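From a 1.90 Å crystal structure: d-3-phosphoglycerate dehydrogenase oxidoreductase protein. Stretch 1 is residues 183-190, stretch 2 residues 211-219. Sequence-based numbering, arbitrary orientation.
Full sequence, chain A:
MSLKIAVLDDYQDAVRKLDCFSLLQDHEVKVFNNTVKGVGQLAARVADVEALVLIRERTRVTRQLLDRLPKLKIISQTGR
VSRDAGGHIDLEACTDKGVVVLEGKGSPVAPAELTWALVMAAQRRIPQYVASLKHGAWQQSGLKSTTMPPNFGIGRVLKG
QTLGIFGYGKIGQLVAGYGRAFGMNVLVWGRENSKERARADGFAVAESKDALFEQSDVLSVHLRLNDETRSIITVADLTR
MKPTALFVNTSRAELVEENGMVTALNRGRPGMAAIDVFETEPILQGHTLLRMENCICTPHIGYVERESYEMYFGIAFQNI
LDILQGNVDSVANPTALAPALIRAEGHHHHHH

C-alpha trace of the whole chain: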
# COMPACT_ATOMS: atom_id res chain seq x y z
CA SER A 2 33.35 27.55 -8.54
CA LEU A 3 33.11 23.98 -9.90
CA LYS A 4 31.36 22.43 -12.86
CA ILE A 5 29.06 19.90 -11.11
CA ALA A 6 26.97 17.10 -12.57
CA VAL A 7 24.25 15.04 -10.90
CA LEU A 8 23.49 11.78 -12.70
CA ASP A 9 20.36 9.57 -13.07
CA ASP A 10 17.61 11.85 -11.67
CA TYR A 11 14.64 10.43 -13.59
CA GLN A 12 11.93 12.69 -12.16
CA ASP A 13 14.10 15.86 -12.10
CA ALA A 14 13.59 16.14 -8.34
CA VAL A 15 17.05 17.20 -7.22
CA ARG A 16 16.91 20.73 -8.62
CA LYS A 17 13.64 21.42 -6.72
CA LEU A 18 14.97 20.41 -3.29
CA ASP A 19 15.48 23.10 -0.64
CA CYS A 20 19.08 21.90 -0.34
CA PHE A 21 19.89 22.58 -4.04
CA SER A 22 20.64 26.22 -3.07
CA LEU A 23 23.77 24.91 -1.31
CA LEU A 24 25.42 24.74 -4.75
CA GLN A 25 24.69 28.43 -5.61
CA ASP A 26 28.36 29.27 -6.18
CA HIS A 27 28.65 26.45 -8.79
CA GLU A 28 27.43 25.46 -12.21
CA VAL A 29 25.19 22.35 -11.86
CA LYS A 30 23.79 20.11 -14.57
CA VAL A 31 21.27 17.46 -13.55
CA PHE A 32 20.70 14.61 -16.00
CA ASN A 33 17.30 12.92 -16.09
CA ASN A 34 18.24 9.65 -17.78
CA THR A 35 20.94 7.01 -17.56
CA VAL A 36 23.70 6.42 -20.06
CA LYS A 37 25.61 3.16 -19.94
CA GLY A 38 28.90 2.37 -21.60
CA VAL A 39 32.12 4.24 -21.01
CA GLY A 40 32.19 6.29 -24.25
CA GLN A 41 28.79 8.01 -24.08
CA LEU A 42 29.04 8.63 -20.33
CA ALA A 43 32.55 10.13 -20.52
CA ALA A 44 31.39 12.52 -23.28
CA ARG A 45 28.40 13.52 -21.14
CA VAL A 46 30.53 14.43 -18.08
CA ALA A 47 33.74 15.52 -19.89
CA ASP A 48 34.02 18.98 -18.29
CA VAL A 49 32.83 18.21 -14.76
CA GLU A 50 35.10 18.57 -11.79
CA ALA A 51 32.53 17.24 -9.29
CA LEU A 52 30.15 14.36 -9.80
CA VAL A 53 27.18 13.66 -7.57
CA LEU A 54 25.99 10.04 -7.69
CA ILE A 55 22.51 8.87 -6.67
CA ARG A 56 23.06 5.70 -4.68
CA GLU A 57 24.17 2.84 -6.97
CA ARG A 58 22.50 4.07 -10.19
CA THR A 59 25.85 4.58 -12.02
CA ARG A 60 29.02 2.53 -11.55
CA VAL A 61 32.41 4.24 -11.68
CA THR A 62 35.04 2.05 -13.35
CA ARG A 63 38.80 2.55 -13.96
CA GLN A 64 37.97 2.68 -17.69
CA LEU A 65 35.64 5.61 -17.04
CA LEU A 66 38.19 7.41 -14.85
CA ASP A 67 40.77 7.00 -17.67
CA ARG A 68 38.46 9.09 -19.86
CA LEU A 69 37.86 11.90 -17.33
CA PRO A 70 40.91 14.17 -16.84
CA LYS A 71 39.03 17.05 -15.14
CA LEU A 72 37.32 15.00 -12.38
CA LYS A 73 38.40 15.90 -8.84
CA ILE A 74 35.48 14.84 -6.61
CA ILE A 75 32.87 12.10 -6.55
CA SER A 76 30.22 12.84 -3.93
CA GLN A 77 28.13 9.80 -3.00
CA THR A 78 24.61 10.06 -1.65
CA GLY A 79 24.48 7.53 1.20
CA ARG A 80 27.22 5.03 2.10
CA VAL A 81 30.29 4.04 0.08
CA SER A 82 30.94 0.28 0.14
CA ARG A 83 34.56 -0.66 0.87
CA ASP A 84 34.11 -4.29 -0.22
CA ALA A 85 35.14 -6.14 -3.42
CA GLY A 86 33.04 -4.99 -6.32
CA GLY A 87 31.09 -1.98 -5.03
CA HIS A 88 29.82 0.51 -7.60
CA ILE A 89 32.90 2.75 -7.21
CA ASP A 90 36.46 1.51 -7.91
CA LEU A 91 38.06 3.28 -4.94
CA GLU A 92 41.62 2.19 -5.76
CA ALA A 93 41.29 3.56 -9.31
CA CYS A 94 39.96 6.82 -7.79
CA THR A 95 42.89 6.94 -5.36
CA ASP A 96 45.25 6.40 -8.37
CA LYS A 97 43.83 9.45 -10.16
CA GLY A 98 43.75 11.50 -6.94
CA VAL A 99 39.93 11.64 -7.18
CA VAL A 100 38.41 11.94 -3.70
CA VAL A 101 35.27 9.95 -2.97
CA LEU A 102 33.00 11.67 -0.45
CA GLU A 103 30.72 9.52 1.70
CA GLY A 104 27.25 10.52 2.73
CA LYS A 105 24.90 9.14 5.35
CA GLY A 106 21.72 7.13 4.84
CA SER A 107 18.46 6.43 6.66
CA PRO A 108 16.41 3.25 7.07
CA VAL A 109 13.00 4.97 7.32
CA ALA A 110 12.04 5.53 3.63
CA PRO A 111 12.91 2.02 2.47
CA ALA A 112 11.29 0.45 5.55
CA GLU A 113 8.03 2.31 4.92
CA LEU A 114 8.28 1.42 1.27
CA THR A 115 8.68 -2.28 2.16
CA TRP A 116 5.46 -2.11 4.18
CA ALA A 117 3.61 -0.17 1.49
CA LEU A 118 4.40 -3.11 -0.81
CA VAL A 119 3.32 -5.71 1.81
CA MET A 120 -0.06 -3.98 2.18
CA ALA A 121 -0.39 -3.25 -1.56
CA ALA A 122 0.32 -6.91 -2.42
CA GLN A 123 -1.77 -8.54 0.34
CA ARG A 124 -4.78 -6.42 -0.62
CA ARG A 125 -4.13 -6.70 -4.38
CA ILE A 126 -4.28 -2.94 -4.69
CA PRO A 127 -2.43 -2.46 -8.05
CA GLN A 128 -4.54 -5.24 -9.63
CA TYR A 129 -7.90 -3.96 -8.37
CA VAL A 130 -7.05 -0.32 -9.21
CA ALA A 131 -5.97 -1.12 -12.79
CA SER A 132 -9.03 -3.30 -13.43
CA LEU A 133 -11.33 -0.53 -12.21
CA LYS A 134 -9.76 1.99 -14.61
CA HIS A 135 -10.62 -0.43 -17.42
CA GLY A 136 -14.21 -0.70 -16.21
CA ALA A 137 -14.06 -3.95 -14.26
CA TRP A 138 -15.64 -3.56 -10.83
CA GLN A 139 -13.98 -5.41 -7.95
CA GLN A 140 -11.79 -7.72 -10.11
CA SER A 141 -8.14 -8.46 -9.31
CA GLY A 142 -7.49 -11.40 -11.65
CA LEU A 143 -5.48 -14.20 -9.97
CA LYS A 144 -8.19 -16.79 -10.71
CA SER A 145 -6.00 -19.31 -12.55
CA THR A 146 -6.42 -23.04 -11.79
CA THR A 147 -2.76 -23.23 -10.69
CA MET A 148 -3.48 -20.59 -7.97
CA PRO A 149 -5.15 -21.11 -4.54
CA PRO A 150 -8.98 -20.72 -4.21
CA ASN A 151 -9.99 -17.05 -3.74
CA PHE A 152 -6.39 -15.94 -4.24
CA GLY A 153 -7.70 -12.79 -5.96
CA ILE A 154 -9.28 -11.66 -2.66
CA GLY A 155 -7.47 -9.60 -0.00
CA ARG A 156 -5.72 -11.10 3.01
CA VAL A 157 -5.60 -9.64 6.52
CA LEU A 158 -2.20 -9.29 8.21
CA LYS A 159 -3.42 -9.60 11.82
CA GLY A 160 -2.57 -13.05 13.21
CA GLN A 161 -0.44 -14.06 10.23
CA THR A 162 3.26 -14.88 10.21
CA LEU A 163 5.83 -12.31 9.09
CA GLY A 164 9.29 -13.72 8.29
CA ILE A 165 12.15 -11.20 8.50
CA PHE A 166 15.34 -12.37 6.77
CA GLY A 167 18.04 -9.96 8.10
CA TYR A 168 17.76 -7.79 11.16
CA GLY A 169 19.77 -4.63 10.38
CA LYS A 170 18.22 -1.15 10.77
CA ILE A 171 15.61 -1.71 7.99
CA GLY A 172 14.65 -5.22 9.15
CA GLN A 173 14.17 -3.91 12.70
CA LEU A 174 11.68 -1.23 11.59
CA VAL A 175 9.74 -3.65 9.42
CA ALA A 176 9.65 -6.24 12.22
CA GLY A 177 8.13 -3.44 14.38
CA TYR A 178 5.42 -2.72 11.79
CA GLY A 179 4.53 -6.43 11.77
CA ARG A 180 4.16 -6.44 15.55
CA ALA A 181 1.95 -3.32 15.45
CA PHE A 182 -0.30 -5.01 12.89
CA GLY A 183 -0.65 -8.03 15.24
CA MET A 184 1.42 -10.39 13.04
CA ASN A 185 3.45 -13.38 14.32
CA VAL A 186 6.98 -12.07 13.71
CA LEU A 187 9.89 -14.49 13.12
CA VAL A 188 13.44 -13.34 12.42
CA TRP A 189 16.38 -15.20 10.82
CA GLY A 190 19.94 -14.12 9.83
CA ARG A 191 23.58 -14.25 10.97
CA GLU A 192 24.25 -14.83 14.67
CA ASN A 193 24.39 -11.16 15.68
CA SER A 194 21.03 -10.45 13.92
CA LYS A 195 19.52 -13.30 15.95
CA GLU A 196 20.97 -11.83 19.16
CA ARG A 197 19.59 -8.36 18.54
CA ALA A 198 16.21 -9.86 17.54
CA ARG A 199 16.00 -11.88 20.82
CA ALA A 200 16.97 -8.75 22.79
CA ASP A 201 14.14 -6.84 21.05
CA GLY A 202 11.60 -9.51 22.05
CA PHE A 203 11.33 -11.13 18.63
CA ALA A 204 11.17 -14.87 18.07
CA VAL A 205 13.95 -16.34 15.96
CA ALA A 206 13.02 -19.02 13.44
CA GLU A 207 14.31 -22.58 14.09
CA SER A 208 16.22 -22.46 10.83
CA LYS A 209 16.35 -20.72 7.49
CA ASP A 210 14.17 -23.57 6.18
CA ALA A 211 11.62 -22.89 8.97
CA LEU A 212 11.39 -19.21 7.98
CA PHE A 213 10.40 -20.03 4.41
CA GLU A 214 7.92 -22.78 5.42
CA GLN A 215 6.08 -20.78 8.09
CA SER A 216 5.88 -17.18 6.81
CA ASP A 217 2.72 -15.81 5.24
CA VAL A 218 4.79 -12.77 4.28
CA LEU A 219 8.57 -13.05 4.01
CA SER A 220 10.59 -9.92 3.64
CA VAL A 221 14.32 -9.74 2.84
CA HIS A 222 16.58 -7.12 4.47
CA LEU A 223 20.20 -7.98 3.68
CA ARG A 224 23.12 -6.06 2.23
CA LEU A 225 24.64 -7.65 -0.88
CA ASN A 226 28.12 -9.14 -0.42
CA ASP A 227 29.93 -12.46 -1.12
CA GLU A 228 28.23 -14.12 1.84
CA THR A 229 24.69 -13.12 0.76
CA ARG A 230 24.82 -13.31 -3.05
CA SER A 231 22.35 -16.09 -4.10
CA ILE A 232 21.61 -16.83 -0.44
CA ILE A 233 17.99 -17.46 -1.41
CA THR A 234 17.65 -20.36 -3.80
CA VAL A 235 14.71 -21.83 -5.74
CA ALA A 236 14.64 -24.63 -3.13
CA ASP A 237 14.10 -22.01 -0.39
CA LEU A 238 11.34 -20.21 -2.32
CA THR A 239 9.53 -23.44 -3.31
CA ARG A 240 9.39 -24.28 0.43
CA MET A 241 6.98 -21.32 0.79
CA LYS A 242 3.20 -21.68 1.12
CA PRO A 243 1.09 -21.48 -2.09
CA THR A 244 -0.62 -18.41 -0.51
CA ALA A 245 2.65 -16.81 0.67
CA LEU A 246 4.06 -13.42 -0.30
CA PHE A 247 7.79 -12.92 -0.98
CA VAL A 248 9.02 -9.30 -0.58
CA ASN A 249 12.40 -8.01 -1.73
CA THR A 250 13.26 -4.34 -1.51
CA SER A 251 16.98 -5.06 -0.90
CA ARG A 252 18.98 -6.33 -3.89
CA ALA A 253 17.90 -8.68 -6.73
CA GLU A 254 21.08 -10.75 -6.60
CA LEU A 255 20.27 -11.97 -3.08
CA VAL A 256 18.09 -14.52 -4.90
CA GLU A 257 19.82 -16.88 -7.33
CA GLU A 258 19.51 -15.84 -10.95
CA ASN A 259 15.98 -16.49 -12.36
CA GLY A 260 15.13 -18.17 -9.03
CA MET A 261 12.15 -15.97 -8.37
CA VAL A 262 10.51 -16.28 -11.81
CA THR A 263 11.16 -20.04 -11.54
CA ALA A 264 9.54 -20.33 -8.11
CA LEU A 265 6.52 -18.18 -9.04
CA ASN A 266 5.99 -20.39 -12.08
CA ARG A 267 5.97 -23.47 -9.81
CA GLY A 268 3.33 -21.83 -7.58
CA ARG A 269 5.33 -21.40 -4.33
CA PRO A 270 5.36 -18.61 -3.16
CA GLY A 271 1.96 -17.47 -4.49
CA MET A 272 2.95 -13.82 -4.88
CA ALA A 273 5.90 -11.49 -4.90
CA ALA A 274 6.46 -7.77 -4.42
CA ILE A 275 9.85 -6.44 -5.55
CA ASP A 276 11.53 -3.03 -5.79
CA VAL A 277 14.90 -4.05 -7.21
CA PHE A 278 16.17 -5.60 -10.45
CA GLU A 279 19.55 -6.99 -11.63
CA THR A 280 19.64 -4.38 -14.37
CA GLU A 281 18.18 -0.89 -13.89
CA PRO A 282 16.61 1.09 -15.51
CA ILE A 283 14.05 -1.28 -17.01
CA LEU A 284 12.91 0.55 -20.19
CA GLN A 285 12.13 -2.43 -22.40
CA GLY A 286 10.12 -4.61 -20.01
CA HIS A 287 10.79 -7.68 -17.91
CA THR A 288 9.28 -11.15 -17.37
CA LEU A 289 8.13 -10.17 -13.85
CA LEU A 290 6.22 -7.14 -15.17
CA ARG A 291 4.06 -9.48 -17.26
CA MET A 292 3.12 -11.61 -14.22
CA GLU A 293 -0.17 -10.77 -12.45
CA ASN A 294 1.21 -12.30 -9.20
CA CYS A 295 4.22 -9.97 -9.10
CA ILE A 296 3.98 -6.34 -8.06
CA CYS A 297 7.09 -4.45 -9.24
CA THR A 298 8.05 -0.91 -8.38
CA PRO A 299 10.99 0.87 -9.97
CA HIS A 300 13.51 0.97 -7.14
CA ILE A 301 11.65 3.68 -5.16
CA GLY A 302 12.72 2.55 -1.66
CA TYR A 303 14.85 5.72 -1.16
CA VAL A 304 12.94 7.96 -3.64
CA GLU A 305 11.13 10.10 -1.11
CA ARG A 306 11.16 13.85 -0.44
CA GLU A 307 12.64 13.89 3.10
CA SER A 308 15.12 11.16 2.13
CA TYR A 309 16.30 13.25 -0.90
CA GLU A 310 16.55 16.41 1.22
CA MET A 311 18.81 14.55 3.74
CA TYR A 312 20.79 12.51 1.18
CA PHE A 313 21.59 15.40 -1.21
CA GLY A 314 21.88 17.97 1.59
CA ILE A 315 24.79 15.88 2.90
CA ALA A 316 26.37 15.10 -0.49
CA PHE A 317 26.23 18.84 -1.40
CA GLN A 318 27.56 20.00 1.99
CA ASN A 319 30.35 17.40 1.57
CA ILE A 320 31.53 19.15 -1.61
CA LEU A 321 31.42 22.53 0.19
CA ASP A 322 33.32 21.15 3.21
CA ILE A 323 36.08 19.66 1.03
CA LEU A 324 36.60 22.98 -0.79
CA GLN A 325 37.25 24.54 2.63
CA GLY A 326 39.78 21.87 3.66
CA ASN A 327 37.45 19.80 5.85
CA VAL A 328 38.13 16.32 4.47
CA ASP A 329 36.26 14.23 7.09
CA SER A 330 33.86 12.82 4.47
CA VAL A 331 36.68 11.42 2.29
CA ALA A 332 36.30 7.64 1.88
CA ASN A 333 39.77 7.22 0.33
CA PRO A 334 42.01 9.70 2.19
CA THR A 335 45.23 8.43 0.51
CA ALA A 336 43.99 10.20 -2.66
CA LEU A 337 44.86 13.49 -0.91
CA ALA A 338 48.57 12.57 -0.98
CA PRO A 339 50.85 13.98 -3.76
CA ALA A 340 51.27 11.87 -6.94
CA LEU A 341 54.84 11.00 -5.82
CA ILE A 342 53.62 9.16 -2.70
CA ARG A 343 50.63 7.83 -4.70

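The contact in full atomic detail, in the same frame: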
# COMPACT_ATOMS: atom_id res chain seq x y z
N GLY A 183 -0.21 -6.79 14.58
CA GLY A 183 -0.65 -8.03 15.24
C GLY A 183 -0.23 -9.31 14.51
O GLY A 183 -0.89 -10.35 14.64
N MET A 184 0.86 -9.23 13.75
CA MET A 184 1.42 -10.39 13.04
C MET A 184 2.29 -11.22 14.00
O MET A 184 2.74 -10.72 15.03
CB MET A 184 2.22 -9.95 11.81
CG MET A 184 1.45 -9.13 10.76
SD MET A 184 2.36 -8.89 9.22
CE MET A 184 2.10 -10.48 8.41
N ASN A 185 2.47 -12.50 13.67
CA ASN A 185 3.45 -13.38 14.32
C ASN A 185 4.82 -13.18 13.67
O ASN A 185 5.08 -13.66 12.56
CB ASN A 185 2.97 -14.85 14.22
CG ASN A 185 3.87 -15.82 14.98
OD1 ASN A 185 4.27 -15.56 16.11
ND2 ASN A 185 4.16 -16.97 14.36
N VAL A 186 5.70 -12.43 14.33
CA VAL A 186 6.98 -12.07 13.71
C VAL A 186 8.11 -13.05 14.07
O VAL A 186 8.42 -13.28 15.27
CB VAL A 186 7.39 -10.60 14.01
CG1 VAL A 186 8.67 -10.24 13.23
CG2 VAL A 186 6.26 -9.62 13.66
N LEU A 187 8.71 -13.63 13.03
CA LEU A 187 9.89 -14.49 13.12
C LEU A 187 11.06 -13.92 12.35
O LEU A 187 10.93 -13.53 11.18
CB LEU A 187 9.60 -15.90 12.59
CG LEU A 187 8.49 -16.76 13.19
CD1 LEU A 187 8.29 -18.02 12.33
CD2 LEU A 187 8.81 -17.15 14.62
N VAL A 188 12.23 -13.91 12.99
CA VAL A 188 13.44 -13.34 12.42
C VAL A 188 14.46 -14.46 12.16
O VAL A 188 14.54 -15.42 12.92
CB VAL A 188 14.03 -12.22 13.33
CG1 VAL A 188 15.31 -11.65 12.75
CG2 VAL A 188 13.01 -11.09 13.51
N TRP A 189 15.21 -14.35 11.06
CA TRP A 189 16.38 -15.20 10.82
C TRP A 189 17.52 -14.35 10.22
O TRP A 189 17.27 -13.30 9.66
CB TRP A 189 16.02 -16.41 9.95
CG TRP A 189 17.01 -17.54 10.15
CD1 TRP A 189 17.05 -18.42 11.20
CD2 TRP A 189 18.12 -17.86 9.32
NE1 TRP A 189 18.11 -19.27 11.07
CE2 TRP A 189 18.79 -18.95 9.92
CE3 TRP A 189 18.62 -17.34 8.12
CZ2 TRP A 189 19.93 -19.53 9.35
CZ3 TRP A 189 19.75 -17.90 7.56
CH2 TRP A 189 20.40 -18.99 8.18
N GLY A 190 18.76 -14.81 10.37
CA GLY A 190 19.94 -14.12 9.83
C GLY A 190 21.20 -14.68 10.46
O GLY A 190 21.17 -15.76 11.05
N ALA A 211 12.82 -23.16 8.18
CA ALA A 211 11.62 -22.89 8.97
C ALA A 211 10.98 -21.53 8.64
O ALA A 211 9.76 -21.38 8.68
CB ALA A 211 11.93 -22.97 10.46
N LEU A 212 11.83 -20.55 8.35
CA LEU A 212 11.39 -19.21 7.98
C LEU A 212 10.58 -19.22 6.70
O LEU A 212 9.53 -18.59 6.63
CB LEU A 212 12.58 -18.27 7.85
CG LEU A 212 12.27 -16.78 7.75
CD1 LEU A 212 12.02 -16.18 9.15
CD2 LEU A 212 13.44 -16.09 7.06
N PHE A 213 11.06 -19.95 5.71
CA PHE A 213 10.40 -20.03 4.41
C PHE A 213 9.11 -20.87 4.43
O PHE A 213 8.15 -20.55 3.72
CB PHE A 213 11.40 -20.56 3.34
CG PHE A 213 12.39 -19.52 2.87
CD1 PHE A 213 13.62 -19.37 3.50
CD2 PHE A 213 12.06 -18.66 1.82
CE1 PHE A 213 14.53 -18.38 3.07
CE2 PHE A 213 12.96 -17.68 1.40
CZ PHE A 213 14.20 -17.54 2.01
N GLU A 214 9.10 -21.93 5.24
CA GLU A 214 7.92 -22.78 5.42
C GLU A 214 6.75 -22.09 6.12
O GLU A 214 5.60 -22.22 5.69
CB GLU A 214 8.32 -24.04 6.21
CG GLU A 214 9.05 -25.07 5.36
CD GLU A 214 9.84 -26.13 6.14
OE1 GLU A 214 10.07 -26.00 7.37
OE2 GLU A 214 10.26 -27.12 5.49
N GLN A 215 7.07 -21.35 7.18
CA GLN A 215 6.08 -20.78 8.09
C GLN A 215 5.52 -19.40 7.75
O GLN A 215 4.40 -19.07 8.17
CB GLN A 215 6.66 -20.71 9.50
CG GLN A 215 6.81 -22.05 10.20
CD GLN A 215 7.41 -21.87 11.57
OE1 GLN A 215 6.70 -21.85 12.58
NE2 GLN A 215 8.72 -21.65 11.62
N SER A 216 6.27 -18.57 7.02
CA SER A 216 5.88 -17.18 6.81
C SER A 216 4.73 -17.03 5.84
O SER A 216 4.72 -17.66 4.78
CB SER A 216 7.07 -16.36 6.29
OG SER A 216 8.15 -16.40 7.19
N ASP A 217 3.76 -16.20 6.19
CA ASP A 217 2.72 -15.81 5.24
C ASP A 217 3.23 -14.66 4.37
O ASP A 217 2.86 -14.51 3.22
CB ASP A 217 1.43 -15.43 5.99
CG ASP A 217 0.86 -16.60 6.79
OD1 ASP A 217 0.40 -17.59 6.16
OD2 ASP A 217 0.88 -16.55 8.04
N VAL A 218 4.10 -13.85 4.97
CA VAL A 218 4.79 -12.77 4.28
C VAL A 218 6.25 -12.93 4.69
O VAL A 218 6.57 -13.04 5.88
CB VAL A 218 4.22 -11.37 4.71
CG1 VAL A 218 5.09 -10.22 4.20
CG2 VAL A 218 2.75 -11.20 4.25
N LEU A 219 7.15 -12.97 3.71
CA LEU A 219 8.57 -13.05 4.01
C LEU A 219 9.27 -11.88 3.36
O LEU A 219 9.23 -11.69 2.14
CB LEU A 219 9.16 -14.40 3.56
CG LEU A 219 10.57 -14.74 4.09
CD1 LEU A 219 10.74 -16.25 4.09
CD2 LEU A 219 11.73 -14.08 3.32

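No hydrogen bond crosses between these stretches; the 279 Å² buried between them, both sides summed, is mainly apolar packing. Strand 185-189 and helix 211-215 run nearly antiparallel, at 151°, with their axes 9.3 Å apart at closest approach, a spacing that side chains must fill.

Leu212 covers the most surface. Its CA-to-CB bond points toward the strand, with chi1 t and chi2 p: CD1 lies 3.5 Å from Leu187 O and 4.2 Å from Leu187 CB, and is also 4.1 Å from Trp189 CB; CD2 lies 3.9 Å from Trp189 CB. Lying between them, this buried leucine touches both Leu187 and Trp189, whose side chains start toward the helix; Val188 between them points away. Trp189 contributes its CB here, since the end of its side chain leads away.

Leu187, second in covered area, also extends to the helix end, where its CD1 is 3.7 Å from Gln215 NE2. The methyl cannot accept a hydrogen bond, so this is a van der Waals contact; Gln215 NE2 donates to Ala211 O within its own helix (NE2 to O 3.1 Å, N-H...O angle 159°). Beyond the helix, Met184 CE meets Val218 CG2 at 4.3 Å, a looser apolar contact between two buried side chains.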